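Local coordinates for uncharacterized protein (Bacillus thuringiensis serovar kurstaki, PDB 4XE7) that is a bacterial actin-like protein of the ParM type, which probably binds nucleotide and assembles into cytoskeletal filaments that segregate plasmid DNA, at residues G14-S25 against A400-L408; F36-E44 against K124-S133. All coordinates share one frame; numbering follows the deposited sequence.

Interaction 1. Residues G14-S25 against A400-L408; sequences GFDTGNIKAKIS and AYFTSRSYL
K23 reaches across to the start of helix 402-408, where it meets Y401 and A400. The side chains of K23 and Y401 cross at about a right angle. CB and CG of K23 lie close to the Y401 ring, with CG 3.9 Å from CE1. The lysine chain is extended beyond CG, which carries NZ to the carbonyl of A400. K23 NZ donates to A400 O at 2.6 Å, tilted 33° from the carbonyl plane. NZ also makes a cation-pi contact over the face of the Y401 ring, 5.0 Å from its centroid and 15° off the ring normal.

D16 is on the neighbouring strand. Its CG is anti to the backbone N (chi1 171°), and the side chain crosses that of T403 at about a right angle. D16 CG comes 3.6 Å from T403 CG2. One water ties the polar atoms here together: it donates to D16 OD2 and, over a longer distance, to A400 O, and it accepts from S404 N.

Deeper in, S25 OG and S404 OG share a hydrogen bond of 2.9 Å. S25 OG is also bonded to S35 OG on strand 33-45. R405 passes its CG by S25 OG, and its NH2 forms a salt bridge with D212.

At G14 the backbones come very close. G14 CA makes a CA-H...O contact with S404 O at 3.5 Å and packs on Y407 CB. The Y407 ring meets F15 O with its edge, CD2 to O 3.3 Å. L408 CD2 packs on S25 O.

Strands 14-17 and 21-25 form a beta hairpin, with the C-terminal helix 402-418 against one side. This N-terminal hairpin is typical of the actin fold. In relatives the corresponding turn is the first phosphate loop, and the turn in this apo form is probably its counterpart.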
loop_
_atom_site.group_PDB
_atom_site.type_symbol
_atom_site.label_atom_id
_atom_site.label_comp_id
_atom_site.label_asym_id
_atom_site.label_seq_id
_atom_site.Cartn_x
_atom_site.Cartn_y
_atom_site.Cartn_z
ATOM N N GLY A 14 -10.617 -1.260 -6.569
ATOM C CA GLY A 14 -10.378 -2.411 -5.717
ATOM C C GLY A 14 -10.163 -1.828 -4.339
ATOM O O GLY A 14 -9.426 -0.859 -4.189
ATOM N N PHE A 15 -10.809 -2.401 -3.331
ATOM C CA PHE A 15 -10.839 -1.762 -2.025
ATOM C C PHE A 15 -10.291 -2.694 -0.966
ATOM O O PHE A 15 -10.882 -3.727 -0.641
ATOM C CB PHE A 15 -12.261 -1.306 -1.696
ATOM C CG PHE A 15 -12.873 -0.484 -2.789
ATOM C CD1 PHE A 15 -13.659 -1.084 -3.768
ATOM C CD2 PHE A 15 -12.616 0.876 -2.875
ATOM C CE1 PHE A 15 -14.202 -0.338 -4.797
ATOM C CE2 PHE A 15 -13.157 1.639 -3.911
ATOM C CZ PHE A 15 -13.950 1.027 -4.873
ATOM N N ASP A 16 -9.132 -2.305 -0.453
ATOM C CA ASP A 16 -8.390 -3.086 0.509
ATOM C C ASP A 16 -8.481 -2.427 1.882
ATOM O O ASP A 16 -7.817 -1.434 2.168
ATOM C CB ASP A 16 -6.941 -3.232 0.042
ATOM C CG ASP A 16 -6.040 -3.848 1.091
ATOM O OD1 ASP A 16 -6.545 -4.584 1.970
ATOM O OD2 ASP A 16 -4.815 -3.594 1.023
ATOM N N THR A 17 -9.328 -2.999 2.725
ATOM C CA THR A 17 -9.553 -2.514 4.076
ATOM C C THR A 17 -8.603 -3.181 5.073
ATOM O O THR A 17 -8.866 -4.294 5.531
ATOM C CB THR A 17 -11.014 -2.778 4.508
ATOM O OG1 THR A 17 -11.904 -2.133 3.591
ATOM C CG2 THR A 17 -11.276 -2.268 5.912
ATOM N N GLY A 18 -7.499 -2.509 5.394
ATOM C CA GLY A 18 -6.601 -2.957 6.449
ATOM C C GLY A 18 -6.836 -2.254 7.785
ATOM O O GLY A 18 -7.579 -1.274 7.869
ATOM N N ASN A 19 -6.190 -2.744 8.839
ATOM C CA ASN A 19 -6.327 -2.137 10.163
ATOM C C ASN A 19 -5.549 -0.842 10.319
ATOM O O ASN A 19 -5.872 -0.007 11.159
ATOM C CB ASN A 19 -5.874 -3.118 11.239
ATOM C CG ASN A 19 -6.846 -4.252 11.432
ATOM O OD1 ASN A 19 -8.022 -4.034 11.727
ATOM N ND2 ASN A 19 -6.365 -5.476 11.252
ATOM N N ILE A 20 -4.502 -0.684 9.526
ATOM C CA ILE A 20 -3.667 0.502 9.621
ATOM C C ILE A 20 -4.068 1.497 8.545
ATOM O O ILE A 20 -4.057 2.700 8.765
ATOM C CB ILE A 20 -2.162 0.162 9.469
ATOM C CG1 ILE A 20 -1.745 -0.900 10.479
ATOM C CG2 ILE A 20 -1.296 1.418 9.630
ATOM C CD1 ILE A 20 -1.956 -0.475 11.911
ATOM N N LYS A 21 -4.421 0.972 7.377
ATOM C CA LYS A 21 -4.647 1.803 6.199
ATOM C C LYS A 21 -5.854 1.351 5.393
ATOM O O LYS A 21 -6.176 0.170 5.331
ATOM C CB LYS A 21 -3.404 1.801 5.285
ATOM C CG LYS A 21 -2.176 2.487 5.855
ATOM C CD LYS A 21 -1.050 2.528 4.829
ATOM C CE LYS A 21 0.248 3.039 5.438
ATOM N NZ LYS A 21 1.416 2.786 4.546
ATOM N N ALA A 22 -6.534 2.312 4.792
ATOM C CA ALA A 22 -7.497 2.018 3.762
ATOM C C ALA A 22 -6.744 2.202 2.459
ATOM O O ALA A 22 -6.189 3.269 2.216
ATOM C CB ALA A 22 -8.703 2.950 3.849
ATOM N N LYS A 23 -6.677 1.174 1.632
ATOM C CA LYS A 23 -6.003 1.346 0.347
ATOM C C LYS A 23 -7.003 1.204 -0.781
ATOM O O LYS A 23 -7.958 0.451 -0.669
ATOM C CB LYS A 23 -4.856 0.348 0.176
ATOM C CG LYS A 23 -3.734 0.565 1.156
ATOM C CD LYS A 23 -2.664 -0.491 1.009
ATOM C CE LYS A 23 -1.327 0.002 1.573
ATOM N NZ LYS A 23 -0.234 -0.982 1.369
ATOM N N ILE A 24 -6.786 1.959 -1.852
ATOM C CA ILE A 24 -7.607 1.838 -3.047
ATOM C C ILE A 24 -6.719 1.767 -4.278
ATOM O O ILE A 24 -5.679 2.426 -4.347
ATOM C CB ILE A 24 -8.592 3.025 -3.184
ATOM C CG1 ILE A 24 -9.487 2.876 -4.413
ATOM C CG2 ILE A 24 -7.840 4.350 -3.296
ATOM C CD1 ILE A 24 -10.525 4.059 -4.552
ATOM N N SER A 25 -7.125 0.951 -5.241
ATOM C CA SER A 25 -6.583 1.014 -6.585
ATOM C C SER A 25 -7.744 1.207 -7.558
ATOM O O SER A 25 -8.734 0.486 -7.481
ATOM C CB SER A 25 -5.793 -0.256 -6.923
ATOM O OG SER A 25 -4.566 -0.295 -6.214
ATOM N N ALA A 400 2.924 -2.574 -2.323
ATOM C CA ALA A 400 2.019 -2.072 -1.293
ATOM C C ALA A 400 0.542 -2.201 -1.690
ATOM O O ALA A 400 -0.320 -2.321 -0.829
ATOM C CB ALA A 400 2.346 -0.629 -0.972
ATOM N N TYR A 401 0.274 -2.216 -2.994
ATOM C CA TYR A 401 -1.091 -2.204 -3.506
ATOM C C TYR A 401 -1.483 -3.488 -4.254
ATOM O O TYR A 401 -2.441 -3.503 -5.014
ATOM C CB TYR A 401 -1.272 -0.977 -4.409
ATOM C CG TYR A 401 -1.109 0.315 -3.639
ATOM C CD1 TYR A 401 -2.127 0.775 -2.797
ATOM C CD2 TYR A 401 0.060 1.056 -3.716
ATOM C CE1 TYR A 401 -1.989 1.939 -2.075
ATOM C CE2 TYR A 401 0.215 2.222 -2.988
ATOM C CZ TYR A 401 -0.813 2.665 -2.174
ATOM O OH TYR A 401 -0.672 3.836 -1.450
ATOM N N PHE A 402 -0.741 -4.568 -4.043
ATOM C CA PHE A 402 -1.022 -5.812 -4.761
ATOM C C PHE A 402 -2.415 -6.349 -4.402
ATOM O O PHE A 402 -3.091 -6.972 -5.225
ATOM C CB PHE A 402 0.042 -6.881 -4.453
ATOM C CG PHE A 402 1.283 -6.813 -5.339
ATOM C CD1 PHE A 402 1.396 -5.886 -6.357
ATOM C CD2 PHE A 402 2.328 -7.715 -5.147
ATOM C CE1 PHE A 402 2.517 -5.854 -7.166
ATOM C CE2 PHE A 402 3.445 -7.693 -5.947
ATOM C CZ PHE A 402 3.549 -6.755 -6.962
ATOM N N THR A 403 -2.836 -6.116 -3.162
ATOM C CA THR A 403 -4.159 -6.556 -2.732
ATOM C C THR A 403 -5.261 -5.738 -3.414
ATOM O O THR A 403 -6.192 -6.306 -3.984
ATOM C CB THR A 403 -4.316 -6.456 -1.220
ATOM O OG1 THR A 403 -3.316 -7.267 -0.591
ATOM C CG2 THR A 403 -5.712 -6.913 -0.788
ATOM N N SER A 404 -5.163 -4.412 -3.352
ATOM C CA SER A 404 -6.168 -3.573 -4.006
ATOM C C SER A 404 -6.134 -3.712 -5.525
ATOM O O SER A 404 -7.184 -3.695 -6.169
ATOM C CB SER A 404 -6.012 -2.097 -3.615
ATOM O OG SER A 404 -4.672 -1.657 -3.690
ATOM N N ARG A 405 -4.939 -3.838 -6.106
ATOM C CA ARG A 405 -4.832 -4.070 -7.541
ATOM C C ARG A 405 -5.464 -5.398 -7.940
ATOM O O ARG A 405 -6.097 -5.485 -8.997
ATOM C CB ARG A 405 -3.367 -4.034 -8.005
ATOM C CG ARG A 405 -2.756 -2.650 -7.945
ATOM C CD ARG A 405 -1.238 -2.694 -8.033
ATOM N NE ARG A 405 -0.807 -3.150 -9.338
ATOM C CZ ARG A 405 -0.514 -2.350 -10.356
ATOM N NH1 ARG A 405 -0.594 -1.040 -10.228
ATOM N NH2 ARG A 405 -0.137 -2.867 -11.509
ATOM N N SER A 406 -5.298 -6.427 -7.107
ATOM C CA SER A 406 -5.922 -7.729 -7.383
ATOM C C SER A 406 -7.442 -7.613 -7.394
ATOM O O SER A 406 -8.104 -8.111 -8.302
ATOM C CB SER A 406 -5.500 -8.778 -6.348
ATOM O OG SER A 406 -4.102 -9.009 -6.390
ATOM N N TYR A 407 -7.987 -6.982 -6.365
ATOM C CA TYR A 407 -9.417 -6.713 -6.334
ATOM C C TYR A 407 -9.831 -5.946 -7.594
ATOM O O TYR A 407 -10.801 -6.307 -8.251
ATOM C CB TYR A 407 -9.801 -5.938 -5.067
ATOM C CG TYR A 407 -9.505 -6.671 -3.760
ATOM C CD1 TYR A 407 -9.219 -8.034 -3.759
ATOM C CD2 TYR A 407 -9.499 -5.999 -2.537
ATOM C CE1 TYR A 407 -8.951 -8.712 -2.589
ATOM C CE2 TYR A 407 -9.230 -6.682 -1.336
ATOM C CZ TYR A 407 -8.962 -8.041 -1.382
ATOM O OH TYR A 407 -8.684 -8.755 -0.237
ATOM N N LEU A 408 -9.082 -4.895 -7.943
ATOM C CA LEU A 408 -9.431 -4.078 -9.109
ATOM C C LEU A 408 -9.493 -4.932 -10.389
ATOM O O LEU A 408 -10.462 -4.860 -11.147
ATOM C CB LEU A 408 -8.429 -2.923 -9.286
ATOM C CG LEU A 408 -8.527 -2.078 -10.568
ATOM C CD1 LEU A 408 -9.920 -1.462 -10.753
ATOM C CD2 LEU A 408 -7.457 -0.986 -10.599
HETATM O O HOH W 1 -3.475 -2.920 -1.381
#

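Interaction 2. Residues F36-E44 against K124-S133; sequences FAIPTVIAE and KLHLIPLFTS
This is an apolar contact between a sheet and a helix: strand 33-45, next to strand 21-27 in its sheet, lies over helix 123-140. I42 is its main side chain. CG1 sits between the backbone N and the carbonyl carbon (chi1 71°), and CD1 thus lands among K124, L125 and I128. I42 CD1 is 3.8 Å from I128 CD1, and the two side chains cross at about a right angle. The other branch, I42 CG2, lies on P129 CG at 4.0 Å. The proline N has no hydrogen to give to the turn before, and the helix kinks there.

T40 is the centre of an inverse gamma turn. Its CG2 packs against L125 O at 3.4 Å and near the H126 ring. A water in the plane of that ring bonds to H126 ND1 and weakly to T40 OG1.

Toward the other end, I38 CD1 touches T132 CG2 and S133 CA. The F36 ring turns its edge to S133 O, with CZ 3.4 Å away.

T132 OG1 and S133 OG bond back to I128 O and L130 O of their own helix. No direct hydrogen bond crosses the contact, and the buried L125 O has no partner. Cohesion therefore rests mainly on apolar packing, with the water as a polar link across.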
loop_
_atom_site.group_PDB
_atom_site.type_symbol
_atom_site.label_atom_id
_atom_site.label_comp_id
_atom_site.label_asym_id
_atom_site.label_seq_id
_atom_site.Cartn_x
_atom_site.Cartn_y
_atom_site.Cartn_z
ATOM N N PHE A 36 -3.789 5.024 -3.851
ATOM C CA PHE A 36 -3.350 5.741 -2.659
ATOM C C PHE A 36 -3.867 5.040 -1.402
ATOM O O PHE A 36 -4.689 4.114 -1.472
ATOM C CB PHE A 36 -3.796 7.204 -2.691
ATOM C CG PHE A 36 -5.290 7.399 -2.764
ATOM C CD1 PHE A 36 -5.923 7.550 -3.991
ATOM C CD2 PHE A 36 -6.058 7.444 -1.603
ATOM C CE1 PHE A 36 -7.297 7.735 -4.063
ATOM C CE2 PHE A 36 -7.437 7.648 -1.662
ATOM C CZ PHE A 36 -8.054 7.776 -2.902
ATOM N N ALA A 37 -3.363 5.483 -0.257
ATOM C CA ALA A 37 -3.720 4.921 1.032
ATOM C C ALA A 37 -4.206 6.022 1.969
ATOM O O ALA A 37 -3.621 7.102 2.033
ATOM C CB ALA A 37 -2.544 4.215 1.643
ATOM N N ILE A 38 -5.271 5.740 2.702
ATOM C CA ILE A 38 -5.730 6.651 3.741
ATOM C C ILE A 38 -5.574 5.953 5.082
ATOM O O ILE A 38 -6.160 4.895 5.298
ATOM C CB ILE A 38 -7.195 7.077 3.523
ATOM C CG1 ILE A 38 -7.342 7.771 2.163
ATOM C CG2 ILE A 38 -7.651 8.020 4.634
ATOM C CD1 ILE A 38 -8.760 8.312 1.860
ATOM N N PRO A 39 -4.769 6.530 5.989
ATOM C CA PRO A 39 -4.610 5.856 7.282
ATOM C C PRO A 39 -5.954 5.743 8.019
ATOM O O PRO A 39 -6.824 6.636 7.957
ATOM C CB PRO A 39 -3.627 6.756 8.044
ATOM C CG PRO A 39 -2.990 7.640 6.995
ATOM C CD PRO A 39 -4.011 7.794 5.913
ATOM N N THR A 40 -6.117 4.626 8.709
ATOM C CA THR A 40 -7.374 4.302 9.357
ATOM C C THR A 40 -7.468 5.039 10.693
ATOM O O THR A 40 -7.323 4.466 11.782
ATOM C CB THR A 40 -7.498 2.793 9.516
ATOM O OG1 THR A 40 -7.234 2.196 8.239
ATOM C CG2 THR A 40 -8.900 2.401 9.994
ATOM N N VAL A 41 -7.698 6.341 10.573
ATOM C CA VAL A 41 -7.748 7.237 11.702
ATOM C C VAL A 41 -8.850 8.241 11.454
ATOM O O VAL A 41 -8.857 8.910 10.417
ATOM C CB VAL A 41 -6.432 7.997 11.900
ATOM C CG1 VAL A 41 -6.547 8.904 13.107
ATOM C CG2 VAL A 41 -5.262 7.041 12.059
ATOM N N ILE A 42 -9.790 8.342 12.384
ATOM C CA ILE A 42 -10.835 9.356 12.268
ATOM C C ILE A 42 -10.945 10.182 13.553
ATOM O O ILE A 42 -10.469 9.773 14.611
ATOM C CB ILE A 42 -12.198 8.709 11.916
ATOM C CG1 ILE A 42 -12.749 7.923 13.102
ATOM C CG2 ILE A 42 -12.062 7.819 10.649
ATOM C CD1 ILE A 42 -14.105 7.281 12.834
ATOM N N ALA A 43 -11.552 11.358 13.441
ATOM C CA ALA A 43 -11.754 12.255 14.584
ATOM C C ALA A 43 -12.988 13.117 14.332
ATOM O O ALA A 43 -13.159 13.633 13.226
ATOM C CB ALA A 43 -10.505 13.133 14.824
ATOM N N GLU A 44 -13.849 13.265 15.342
ATOM C CA GLU A 44 -15.053 14.086 15.209
ATOM C C GLU A 44 -14.683 15.530 14.835
ATOM O O GLU A 44 -13.714 16.087 15.353
ATOM C CB GLU A 44 -15.888 14.052 16.505
ATOM C CG GLU A 44 -16.537 12.679 16.827
ATOM C CD GLU A 44 -17.593 12.748 17.940
ATOM O OE1 GLU A 44 -17.973 13.865 18.356
ATOM O OE2 GLU A 44 -18.072 11.680 18.380
ATOM N N LYS A 124 -17.538 2.114 11.981
ATOM C CA LYS A 124 -17.334 3.468 11.496
ATOM C C LYS A 124 -15.839 3.774 11.297
ATOM O O LYS A 124 -15.489 4.528 10.389
ATOM C CB LYS A 124 -17.993 4.497 12.419
ATOM C CG LYS A 124 -17.184 4.967 13.613
ATOM C CD LYS A 124 -17.998 6.002 14.415
ATOM C CE LYS A 124 -17.254 6.454 15.661
ATOM N NZ LYS A 124 -16.951 5.331 16.592
ATOM N N LEU A 125 -14.961 3.169 12.099
ATOM C CA LEU A 125 -13.513 3.340 11.907
ATOM C C LEU A 125 -13.066 2.975 10.489
ATOM O O LEU A 125 -12.128 3.567 9.951
ATOM C CB LEU A 125 -12.709 2.478 12.888
ATOM C CG LEU A 125 -12.887 2.661 14.392
ATOM C CD1 LEU A 125 -12.056 1.622 15.157
ATOM C CD2 LEU A 125 -12.505 4.083 14.802
ATOM N N HIS A 126 -13.722 1.977 9.904
ATOM C CA HIS A 126 -13.288 1.431 8.625
ATOM C C HIS A 126 -14.155 1.903 7.472
ATOM O O HIS A 126 -13.660 2.054 6.364
ATOM C CB HIS A 126 -13.251 -0.104 8.707
ATOM C CG HIS A 126 -12.274 -0.605 9.727
ATOM N ND1 HIS A 126 -10.916 -0.658 9.489
ATOM C CD2 HIS A 126 -12.446 -1.004 11.007
ATOM C CE1 HIS A 126 -10.300 -1.094 10.572
ATOM N NE2 HIS A 126 -11.202 -1.307 11.510
ATOM N N LEU A 127 -15.439 2.163 7.728
ATOM C CA LEU A 127 -16.312 2.658 6.661
ATOM C C LEU A 127 -15.983 4.091 6.247
ATOM O O LEU A 127 -15.972 4.422 5.047
ATOM C CB LEU A 127 -17.777 2.583 7.077
ATOM C CG LEU A 127 -18.341 1.167 7.191
ATOM C CD1 LEU A 127 -19.738 1.204 7.800
ATOM C CD2 LEU A 127 -18.350 0.474 5.835
ATOM N N ILE A 128 -15.706 4.943 7.226
ATOM C CA ILE A 128 -15.451 6.346 6.917
ATOM C C ILE A 128 -14.217 6.504 6.001
ATOM O O ILE A 128 -14.304 7.180 4.980
ATOM C CB ILE A 128 -15.338 7.182 8.200
ATOM C CG1 ILE A 128 -16.745 7.351 8.810
ATOM C CG2 ILE A 128 -14.704 8.537 7.895
ATOM C CD1 ILE A 128 -16.806 7.999 10.191
ATOM N N PRO A 129 -13.085 5.850 6.321
ATOM C CA PRO A 129 -11.977 5.943 5.365
ATOM C C PRO A 129 -12.259 5.258 4.029
ATOM O O PRO A 129 -11.786 5.742 3.001
ATOM C CB PRO A 129 -10.824 5.250 6.093
ATOM C CG PRO A 129 -11.168 5.445 7.555
ATOM C CD PRO A 129 -12.648 5.248 7.591
ATOM N N LEU A 130 -13.021 4.175 4.033
ATOM C CA LEU A 130 -13.366 3.510 2.773
ATOM C C LEU A 130 -14.184 4.437 1.873
ATOM O O LEU A 130 -13.836 4.643 0.711
ATOM C CB LEU A 130 -14.130 2.204 3.043
ATOM C CG LEU A 130 -14.929 1.603 1.883
ATOM C CD1 LEU A 130 -13.999 0.897 0.870
ATOM C CD2 LEU A 130 -15.990 0.645 2.371
ATOM N N PHE A 131 -15.269 4.999 2.403
ATOM C CA PHE A 131 -16.122 5.885 1.603
ATOM C C PHE A 131 -15.360 7.122 1.171
ATOM O O PHE A 131 -15.537 7.618 0.059
ATOM C CB PHE A 131 -17.376 6.299 2.378
ATOM C CG PHE A 131 -18.365 5.187 2.556
ATOM C CD1 PHE A 131 -18.522 4.223 1.579
ATOM C CD2 PHE A 131 -19.137 5.104 3.702
ATOM C CE1 PHE A 131 -19.445 3.189 1.742
ATOM C CE2 PHE A 131 -20.054 4.076 3.871
ATOM C CZ PHE A 131 -20.211 3.121 2.896
ATOM N N THR A 132 -14.505 7.611 2.057
ATOM C CA THR A 132 -13.687 8.773 1.744
ATOM C C THR A 132 -12.737 8.459 0.596
ATOM O O THR A 132 -12.537 9.298 -0.294
ATOM C CB THR A 132 -12.892 9.251 2.978
ATOM O OG1 THR A 132 -13.815 9.657 3.993
ATOM C CG2 THR A 132 -11.990 10.422 2.626
ATOM N N SER A 133 -12.167 7.252 0.595
ATOM C CA SER A 133 -11.240 6.881 -0.475
ATOM C C SER A 133 -11.979 6.840 -1.821
ATOM O O SER A 133 -11.463 7.331 -2.840
ATOM C CB SER A 133 -10.558 5.534 -0.184
ATOM O OG SER A 133 -11.423 4.432 -0.442
HETATM O O HOH W 2 -9.742 0.195 7.371
#

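In the fold
Both interactions involve the same sheet, and both are mainly buried. Strands 21-27 and 33-45 are neighbours in it, joined by backbone bonds such as A22 N to I38 O. Interaction 2 is nested in the chain loop that interaction 1 closes. Their centres lie about 13 Å apart, with interaction 1 nearer the centre of the chain. Each brings a different helix to the sheet: 402-418 in interaction 1 and 123-140 in interaction 2. F15 connects them, since it belongs to 14-25 but packs on L130 of helix 123-140. Interaction 1 mixes charge, hydroxyl and water bonds with packing and reaches the surface at A400. Interaction 2 is largely hydrocarbon.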